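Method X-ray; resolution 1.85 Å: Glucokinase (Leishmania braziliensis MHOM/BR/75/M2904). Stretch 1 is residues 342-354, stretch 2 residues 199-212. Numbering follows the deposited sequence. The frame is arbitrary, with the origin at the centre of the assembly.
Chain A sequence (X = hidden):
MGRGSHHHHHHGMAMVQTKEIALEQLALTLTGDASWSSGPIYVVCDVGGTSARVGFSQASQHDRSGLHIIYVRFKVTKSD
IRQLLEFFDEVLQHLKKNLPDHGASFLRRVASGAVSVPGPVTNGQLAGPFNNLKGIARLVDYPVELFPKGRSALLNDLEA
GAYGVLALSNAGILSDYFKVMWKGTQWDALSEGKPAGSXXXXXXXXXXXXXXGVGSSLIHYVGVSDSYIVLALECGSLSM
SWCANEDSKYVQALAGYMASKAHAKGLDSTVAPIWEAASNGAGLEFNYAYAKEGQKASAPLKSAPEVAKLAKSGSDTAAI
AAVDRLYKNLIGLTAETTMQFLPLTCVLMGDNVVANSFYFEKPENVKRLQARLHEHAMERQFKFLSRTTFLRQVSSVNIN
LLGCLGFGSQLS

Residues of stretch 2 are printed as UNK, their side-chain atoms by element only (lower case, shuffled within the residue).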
# COMPACT_ATOMS: atom_id res chain seq x y z
N LEU A 342 4.83 -7.16 -3.24
CA LEU A 342 5.63 -8.37 -2.95
C LEU A 342 5.19 -9.10 -1.66
O LEU A 342 5.97 -9.27 -0.72
CB LEU A 342 7.14 -8.07 -2.95
CG LEU A 342 7.73 -7.58 -4.27
CD1 LEU A 342 9.20 -7.16 -4.12
CD2 LEU A 342 7.59 -8.64 -5.36
N PRO A 343 3.92 -9.55 -1.63
CA PRO A 343 3.34 -10.11 -0.41
C PRO A 343 3.81 -11.54 -0.16
O PRO A 343 4.12 -12.26 -1.10
CB PRO A 343 1.82 -10.09 -0.71
CG PRO A 343 1.73 -10.23 -2.20
CD PRO A 343 2.94 -9.45 -2.72
N LEU A 344 3.86 -11.93 1.11
CA LEU A 344 4.08 -13.33 1.48
C LEU A 344 2.91 -14.17 1.00
O LEU A 344 3.07 -15.28 0.47
CB LEU A 344 4.21 -13.45 3.01
CG LEU A 344 4.54 -14.81 3.62
CD1 LEU A 344 5.74 -15.44 2.92
CD2 LEU A 344 4.74 -14.72 5.15
N THR A 345 1.71 -13.62 1.18
CA THR A 345 0.50 -14.33 0.80
C THR A 345 -0.43 -13.41 0.04
O THR A 345 -0.38 -12.18 0.16
CB THR A 345 -0.25 -14.87 2.03
OG1 THR A 345 -0.62 -13.77 2.87
CG2 THR A 345 0.61 -15.87 2.82
N CYS A 346 -1.29 -14.02 -0.76
CA CYS A 346 -2.37 -13.29 -1.37
C CYS A 346 -3.62 -14.11 -1.14
O CYS A 346 -3.62 -15.32 -1.38
CB CYS A 346 -2.15 -13.11 -2.87
SG CYS A 346 -3.55 -12.39 -3.73
N VAL A 347 -4.66 -13.46 -0.65
CA VAL A 347 -5.90 -14.13 -0.29
C VAL A 347 -7.04 -13.70 -1.20
O VAL A 347 -7.31 -12.50 -1.36
CB VAL A 347 -6.29 -13.83 1.15
CG1 VAL A 347 -7.74 -14.29 1.41
CG2 VAL A 347 -5.32 -14.49 2.12
N LEU A 348 -7.73 -14.68 -1.78
CA LEU A 348 -8.91 -14.39 -2.58
C LEU A 348 -10.11 -14.78 -1.73
O LEU A 348 -10.22 -15.93 -1.30
CB LEU A 348 -8.90 -15.21 -3.88
CG LEU A 348 -8.02 -14.78 -5.07
CD1 LEU A 348 -6.57 -14.69 -4.68
CD2 LEU A 348 -8.20 -15.75 -6.26
N MET A 349 -11.00 -13.82 -1.46
CA MET A 349 -12.07 -14.10 -0.51
C MET A 349 -13.42 -13.48 -0.88
O MET A 349 -13.59 -12.90 -1.96
CB MET A 349 -11.63 -13.68 0.89
CG MET A 349 -11.66 -12.18 1.17
SD MET A 349 -10.99 -11.85 2.82
CE MET A 349 -11.82 -10.35 3.28
N GLY A 350 -14.40 -13.64 0.01
CA GLY A 350 -15.75 -13.16 -0.26
C GLY A 350 -16.72 -14.27 -0.63
O GLY A 350 -16.31 -15.38 -1.00
N ASP A 351 -18.01 -13.96 -0.53
CA ASP A 351 -19.08 -14.93 -0.80
C ASP A 351 -18.98 -15.59 -2.19
O ASP A 351 -19.14 -16.80 -2.33
CB ASP A 351 -20.46 -14.27 -0.64
CG ASP A 351 -20.67 -13.68 0.74
OD1 ASP A 351 -20.27 -14.32 1.74
OD2 ASP A 351 -21.23 -12.56 0.82
N ASN A 352 -18.71 -14.77 -3.21
CA ASN A 352 -18.53 -15.29 -4.57
C ASN A 352 -17.40 -16.29 -4.71
O ASN A 352 -17.56 -17.30 -5.39
CB ASN A 352 -18.36 -14.16 -5.58
CG ASN A 352 -19.70 -13.62 -6.07
OD1 ASN A 352 -19.87 -12.41 -6.23
ND2 ASN A 352 -20.66 -14.52 -6.32
N VAL A 353 -16.27 -16.04 -4.07
CA VAL A 353 -15.17 -16.98 -4.16
C VAL A 353 -15.53 -18.29 -3.47
O VAL A 353 -15.22 -19.37 -3.98
CB VAL A 353 -13.86 -16.38 -3.62
CG1 VAL A 353 -12.86 -17.48 -3.22
CG2 VAL A 353 -13.28 -15.48 -4.68
N VAL A 354 -16.21 -18.19 -2.34
CA VAL A 354 -16.67 -19.39 -1.65
C VAL A 354 -17.66 -20.16 -2.54
O VAL A 354 -17.54 -21.37 -2.75
CB VAL A 354 -17.33 -19.07 -0.30
CG1 VAL A 354 -18.10 -20.28 0.23
CG2 VAL A 354 -16.28 -18.61 0.73
N UNK A 199 -1.37 -20.29 8.48
CA UNK A 199 -1.23 -18.95 9.03
C UNK A 199 -0.97 -18.06 7.83
O UNK A 199 -0.58 -18.57 6.78
o UNK A 199 0.19 -17.53 10.41
c UNK A 199 -0.04 -18.89 10.00
c UNK A 199 1.21 -19.44 9.33
N UNK A 200 -1.21 -16.75 7.95
CA UNK A 200 -0.73 -15.85 6.89
C UNK A 200 0.77 -15.66 7.09
O UNK A 200 1.50 -15.35 6.15
c UNK A 200 -2.89 -14.60 6.49
c UNK A 200 -1.60 -12.29 8.20
c UNK A 200 -1.29 -13.78 8.26
c UNK A 200 -1.42 -14.47 6.90
N UNK A 201 1.22 -15.86 8.32
CA UNK A 201 2.64 -15.74 8.62
C UNK A 201 3.11 -14.32 8.81
O UNK A 201 2.31 -13.38 8.74
N UNK A 202 4.41 -14.15 9.07
CA UNK A 202 5.00 -12.83 9.28
C UNK A 202 5.46 -12.18 7.98
O UNK A 202 6.65 -12.19 7.64
n UNK A 202 5.54 -12.98 13.99
n UNK A 202 7.58 -13.46 14.94
n UNK A 202 5.64 -13.83 16.12
c UNK A 202 5.78 -13.48 11.60
c UNK A 202 6.25 -13.43 15.01
c UNK A 202 6.17 -12.90 10.26
c UNK A 202 6.12 -12.52 12.73
N UNK A 203 4.50 -11.62 7.25
CA UNK A 203 4.76 -10.92 6.01
C UNK A 203 3.49 -10.28 5.51
O UNK A 203 2.43 -10.40 6.15
N UNK A 204 3.56 -9.60 4.38
CA UNK A 204 2.37 -8.94 3.87
C UNK A 204 1.39 -9.95 3.34
O UNK A 204 1.76 -10.97 2.74
n UNK A 204 4.91 -3.95 0.38
c UNK A 204 4.77 -3.62 1.66
c UNK A 204 3.72 -5.79 2.05
n UNK A 204 4.20 -4.48 2.48
c UNK A 204 2.70 -7.95 2.75
c UNK A 204 3.25 -6.62 3.23
n UNK A 204 5.18 -2.43 2.10
N UNK A 205 0.12 -9.64 3.55
CA UNK A 205 -0.97 -10.39 2.95
C UNK A 205 -1.81 -9.44 2.09
O UNK A 205 -2.40 -8.48 2.60
s UNK A 205 -3.24 -11.90 3.43
c UNK A 205 -1.82 -11.03 4.05
N UNK A 206 -1.85 -9.69 0.79
CA UNK A 206 -2.69 -8.90 -0.11
C UNK A 206 -4.06 -9.55 -0.22
O UNK A 206 -4.17 -10.74 -0.53
s UNK A 206 -3.05 -6.30 -2.08
c UNK A 206 -2.86 -8.03 -2.51
c UNK A 206 -4.62 -5.98 -2.88
c UNK A 206 -2.02 -8.78 -1.49
N UNK A 207 -5.10 -8.78 0.07
CA UNK A 207 -6.46 -9.32 0.11
C UNK A 207 -7.30 -8.74 -1.02
O UNK A 207 -7.39 -7.52 -1.16
c UNK A 207 -6.26 -9.48 2.61
c UNK A 207 -7.14 -9.01 1.43
c UNK A 207 -8.51 -9.64 1.49
N UNK A 208 -7.90 -9.62 -1.82
CA UNK A 208 -8.82 -9.21 -2.88
C UNK A 208 -10.14 -9.97 -2.71
O UNK A 208 -10.12 -11.13 -2.33
c UNK A 208 -7.01 -8.61 -4.48
c UNK A 208 -8.21 -9.50 -4.27
c UNK A 208 -9.21 -9.26 -5.37
N UNK A 209 -11.28 -9.31 -2.95
CA UNK A 209 -12.60 -9.94 -2.74
C UNK A 209 -13.56 -9.59 -3.87
O UNK A 209 -14.16 -8.51 -3.88
c UNK A 209 -13.19 -9.53 -1.42
N UNK A 210 -13.72 -10.51 -4.82
CA UNK A 210 -14.64 -10.18 -5.91
C UNK A 210 -16.10 -10.38 -5.52
O UNK A 210 -16.39 -11.18 -4.63
c UNK A 210 -13.59 -12.31 -6.31
c UNK A 210 -14.25 -11.17 -7.02
c UNK A 210 -12.94 -11.74 -5.08
N UNK A 211 -16.98 -9.64 -6.17
CA UNK A 211 -18.42 -9.69 -5.93
C UNK A 211 -19.10 -8.71 -6.85
O UNK A 211 -18.82 -8.69 -8.05
N UNK A 212 -19.99 -7.89 -6.31
CA UNK A 212 -20.56 -6.76 -7.05
C UNK A 212 -19.44 -5.87 -7.58
O UNK A 212 -19.40 -5.53 -8.77
c UNK A 212 -21.54 -5.94 -6.17
c UNK A 212 -21.53 -4.46 -6.56
o UNK A 212 -22.87 -6.46 -6.33
O HOH W 1 1.11 -13.02 4.80
O HOH W 2 -18.75 -11.95 -3.07

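Position 199 carries one carbon bearing an oxygen and a carbon, a threonine pattern; T199 lies clear of stretch 1, and its OG1 accepts a hydrogen bond from the backbone N of 201 (2.9 Å). Position 200 has four carbons, forked at the first with one arm two carbons long: I200. Its backbone O lies 3.4 Å from L344 CD2. Position 201 has no side-chain atoms and a positive phi, so it is G201; an ideal CB would sit a tight 3.2 Å from L344 CD2. At 202, three carbons and a nitrogen lead to a carbon with two more nitrogens; this is R202, whose CB points away from stretch 1. Position 203 is bare again, and a CB there would clash with L344 CB at 2.8 Å, which fits G203.

A second guanidinium chain, three carbons, a nitrogen and a carbon carrying two nitrogens, marks 204 as R204; its CB is 4.2 Å from P343 CB, and its nitrogens bond outside the two stretches. Position 205 has one carbon followed by sulfur: C205, with SG 3.6 Å from V347 CG2 and CB 3.2 Å from T345 OG1. At 206 an unbranched chain of two carbons, sulfur and carbon identifies M206, whose CB packs 4.1 Å from P343 CG while the end of the chain leads away.

Positions 207 and 208 each show one carbon carrying two more. The shape is that of valine, since threonine would put an oxygen on the fork: V207 places CG1 3.6 Å from M349 SD, and V208 shares a sheet face with L348. The single carbon at 209 gives A209, its CB 4.0 Å from M349 CG. Three carbons closing onto the backbone N make 210 a proline; P210 CG meets V353 CG2 at 3.6 Å. Position 211 has no side chain, hence G211, with its CA 3.1 Å from N352 OD1. The carbon with oxygen and carbon at 212 is T212, beyond contact.

The contact is a parallel strand pairing. T345 N donates to R204 O (3.1 Å), M206 N to T345 O (3.0 Å), V347 N to M206 O (2.8 Å), V208 N to V347 O (3.0 Å) and M349 N to V208 O (3.0 Å). T345, V347, C205 and V207 share one face; C346, L348, M206 and V208 share the other. Past the ladder, a water links the end of strand 205-210 to the first turn of the helix that follows strand 345-348, donating to P210 O (2.9 Å from the water O) and accepting from N352 N (2.8 Å from the water O).

Stretch 2, residues 199-212: TIGRGRCMVVAPGT
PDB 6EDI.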